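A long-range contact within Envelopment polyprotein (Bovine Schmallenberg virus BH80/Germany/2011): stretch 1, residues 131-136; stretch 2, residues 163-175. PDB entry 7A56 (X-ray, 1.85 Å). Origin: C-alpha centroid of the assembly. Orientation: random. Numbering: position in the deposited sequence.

Stretch 1, residues 131-136: HEEVCT
Stretch 2 (163-175) EEWGCLAINDGCL

A covalent staple beside a short antiparallel ladder is a recurrent way to fix a small sheet, and this contact illustrates it. At its apolar centre Cys135 SG bonds Cys167 SG at 2.1 Å, chi3 88°, both cysteines having chi1 t; Ala169 CB packs 4.2 Å from Cys135 SG. Cys167 closes a type II turn begun at Glu164, its N donating to Glu164 O at 3.1 Å, with Gly166 at phi/psi 86/2.

Strands 131-134 and 172-175 run antiparallel, at 175° and 4.8 Å at closest approach. Val134 and Cys174 form the hydrogen-bonded pair: Val134 N to Cys174 O is 2.9 Å, Cys174 N to Val134 O 3.1 Å. Their side chains share one face, Val134 CG2 (chi1 m) lying 4.0 Å from Cys174 CB. Glu133 and Leu175, the non-hydrogen-bonded pair, occupy the other, with CA atoms 4.3 Å apart; Leu175 (t, p) brings CD1 to 3.6 Å from Glu133 CB. Gly173, at 81/-176, has no room for a CB, which would clash with Val134 O and Cys135 O.

At the polar edge Thr136 OG1 (chi1 t) donates to Asp172 OD2 at 2.6 Å. Glu133 OE2 and Glu164 OE2, like charges 4.2 Å apart, accept from one bridging water, at 2.4 and 2.8 Å respectively from its oxygen, which eases their repulsion.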

# COMPACT_ATOMS: atom_id res chain seq x y z
N HIS A 131 -44.44 -17.41 -6.36
CA HIS A 131 -44.88 -18.09 -5.13
C HIS A 131 -45.93 -19.13 -5.46
O HIS A 131 -46.58 -19.08 -6.52
CB HIS A 131 -45.43 -17.12 -4.07
CG HIS A 131 -46.79 -16.60 -4.40
ND1 HIS A 131 -47.00 -15.54 -5.25
CD2 HIS A 131 -48.03 -17.01 -4.00
CE1 HIS A 131 -48.29 -15.30 -5.36
NE2 HIS A 131 -48.94 -16.18 -4.61
N GLU A 132 -46.06 -20.10 -4.56
CA GLU A 132 -47.11 -21.11 -4.63
C GLU A 132 -47.63 -21.39 -3.22
O GLU A 132 -46.98 -21.09 -2.22
CB GLU A 132 -46.62 -22.43 -5.22
CG GLU A 132 -45.69 -22.30 -6.39
CD GLU A 132 -46.34 -22.58 -7.71
OE1 GLU A 132 -45.58 -22.74 -8.70
OE2 GLU A 132 -47.60 -22.62 -7.77
N GLU A 133 -48.78 -22.02 -3.14
CA GLU A 133 -49.21 -22.55 -1.85
C GLU A 133 -49.75 -23.95 -2.06
O GLU A 133 -50.22 -24.28 -3.14
CB GLU A 133 -50.25 -21.67 -1.13
CG GLU A 133 -51.59 -21.56 -1.73
CD GLU A 133 -52.51 -20.69 -0.85
OE1 GLU A 133 -52.38 -19.45 -0.94
OE2 GLU A 133 -53.32 -21.22 -0.07
N VAL A 134 -49.67 -24.76 -1.00
CA VAL A 134 -50.26 -26.10 -0.96
C VAL A 134 -51.12 -26.25 0.30
O VAL A 134 -50.78 -25.75 1.39
CB VAL A 134 -49.19 -27.21 -1.06
CG1 VAL A 134 -48.28 -26.98 -2.27
CG2 VAL A 134 -48.37 -27.29 0.19
N CYS A 135 -52.25 -26.93 0.12
CA CYS A 135 -53.28 -27.05 1.15
C CYS A 135 -52.82 -27.93 2.31
O CYS A 135 -52.99 -27.55 3.48
CB CYS A 135 -54.53 -27.63 0.49
SG CYS A 135 -55.81 -28.23 1.67
N THR A 136 -52.16 -29.05 1.99
CA THR A 136 -51.72 -30.02 2.97
C THR A 136 -50.26 -30.41 2.76
O THR A 136 -49.66 -30.17 1.70
CB THR A 136 -52.60 -31.29 2.92
OG1 THR A 136 -52.33 -32.04 4.09
CG2 THR A 136 -52.20 -32.12 1.72
N GLU A 163 -57.94 -20.35 4.22
CA GLU A 163 -57.93 -21.53 3.38
C GLU A 163 -58.05 -21.13 1.93
O GLU A 163 -58.90 -20.30 1.58
CB GLU A 163 -59.16 -22.48 3.68
CG GLU A 163 -59.34 -22.96 5.11
CD GLU A 163 -58.35 -24.04 5.52
OE1 GLU A 163 -57.38 -24.26 4.79
OE2 GLU A 163 -58.56 -24.70 6.58
N GLU A 164 -57.30 -21.81 1.06
CA GLU A 164 -57.69 -21.73 -0.34
C GLU A 164 -59.00 -22.47 -0.57
O GLU A 164 -59.47 -23.21 0.29
CB GLU A 164 -56.60 -22.29 -1.24
CG GLU A 164 -56.39 -23.81 -1.18
CD GLU A 164 -55.35 -24.25 -2.23
OE1 GLU A 164 -55.52 -23.88 -3.41
OE2 GLU A 164 -54.35 -24.89 -1.88
N TRP A 165 -59.59 -22.25 -1.74
CA TRP A 165 -60.90 -22.83 -2.03
C TRP A 165 -60.83 -24.36 -1.91
O TRP A 165 -59.96 -24.99 -2.51
CB TRP A 165 -61.35 -22.38 -3.43
CG TRP A 165 -62.85 -22.63 -3.75
CD1 TRP A 165 -63.90 -21.73 -3.64
CD2 TRP A 165 -63.41 -23.84 -4.25
NE1 TRP A 165 -65.08 -22.33 -4.04
CE2 TRP A 165 -64.81 -23.62 -4.41
CE3 TRP A 165 -62.89 -25.09 -4.57
CZ2 TRP A 165 -65.67 -24.60 -4.87
CZ3 TRP A 165 -63.74 -26.06 -5.03
CH2 TRP A 165 -65.12 -25.82 -5.18
N GLY A 166 -61.69 -24.93 -1.06
CA GLY A 166 -61.78 -26.37 -0.91
C GLY A 166 -60.81 -27.01 0.08
O GLY A 166 -60.82 -28.24 0.25
N CYS A 167 -59.98 -26.21 0.75
CA CYS A 167 -59.06 -26.73 1.75
C CYS A 167 -59.68 -26.66 3.14
O CYS A 167 -60.22 -25.63 3.54
CB CYS A 167 -57.74 -25.93 1.69
SG CYS A 167 -56.42 -26.58 2.74
N LEU A 168 -59.57 -27.74 3.91
CA LEU A 168 -60.05 -27.73 5.29
C LEU A 168 -58.95 -28.08 6.29
O LEU A 168 -59.25 -28.42 7.45
CB LEU A 168 -61.21 -28.73 5.45
CG LEU A 168 -62.36 -28.52 4.48
CD1 LEU A 168 -63.26 -29.75 4.47
CD2 LEU A 168 -63.15 -27.33 4.98
N ALA A 169 -57.68 -28.06 5.86
CA ALA A 169 -56.56 -28.41 6.71
C ALA A 169 -56.32 -27.34 7.77
O ALA A 169 -56.64 -26.15 7.60
CB ALA A 169 -55.29 -28.61 5.84
N ILE A 170 -55.82 -27.79 8.91
CA ILE A 170 -55.61 -26.93 10.08
C ILE A 170 -54.17 -27.10 10.50
O ILE A 170 -53.72 -28.24 10.71
CB ILE A 170 -56.54 -27.31 11.27
CG1 ILE A 170 -58.00 -27.26 10.84
CG2 ILE A 170 -56.23 -26.38 12.46
CD1 ILE A 170 -58.52 -25.91 10.44
N ASN A 171 -53.45 -25.99 10.62
CA ASN A 171 -52.06 -26.02 11.05
C ASN A 171 -51.24 -26.95 10.15
O ASN A 171 -50.47 -27.80 10.61
CB ASN A 171 -51.98 -26.40 12.54
CG ASN A 171 -52.16 -25.18 13.44
OD1 ASN A 171 -51.73 -24.07 13.07
ND2 ASN A 171 -52.83 -25.33 14.56
N ASP A 172 -51.41 -26.77 8.83
CA ASP A 172 -50.88 -27.70 7.83
C ASP A 172 -50.68 -26.92 6.53
O ASP A 172 -51.11 -25.77 6.39
CB ASP A 172 -51.84 -28.91 7.68
CG ASP A 172 -51.26 -30.07 6.83
OD1 ASP A 172 -50.02 -30.26 6.59
OD2 ASP A 172 -52.08 -30.86 6.37
N GLY A 173 -50.02 -27.55 5.56
CA GLY A 173 -49.78 -26.85 4.31
C GLY A 173 -48.60 -25.92 4.36
O GLY A 173 -47.88 -25.79 5.36
N CYS A 174 -48.41 -25.20 3.25
CA CYS A 174 -47.24 -24.35 3.14
C CYS A 174 -47.52 -23.23 2.15
O CYS A 174 -48.30 -23.40 1.20
CB CYS A 174 -46.03 -25.16 2.71
SG CYS A 174 -44.43 -24.18 2.45
N LEU A 175 -46.85 -22.10 2.35
CA LEU A 175 -46.83 -21.01 1.38
C LEU A 175 -45.37 -20.68 1.16
O LEU A 175 -44.65 -20.41 2.14
CB LEU A 175 -47.61 -19.78 1.87
CG LEU A 175 -47.66 -18.51 1.04
CD1 LEU A 175 -48.34 -18.72 -0.29
CD2 LEU A 175 -48.36 -17.41 1.80
O HOH W 1 -53.53 -23.60 0.44
O HOH W 2 -52.77 -23.45 -4.59
O HOH W 3 -53.07 -27.40 -2.58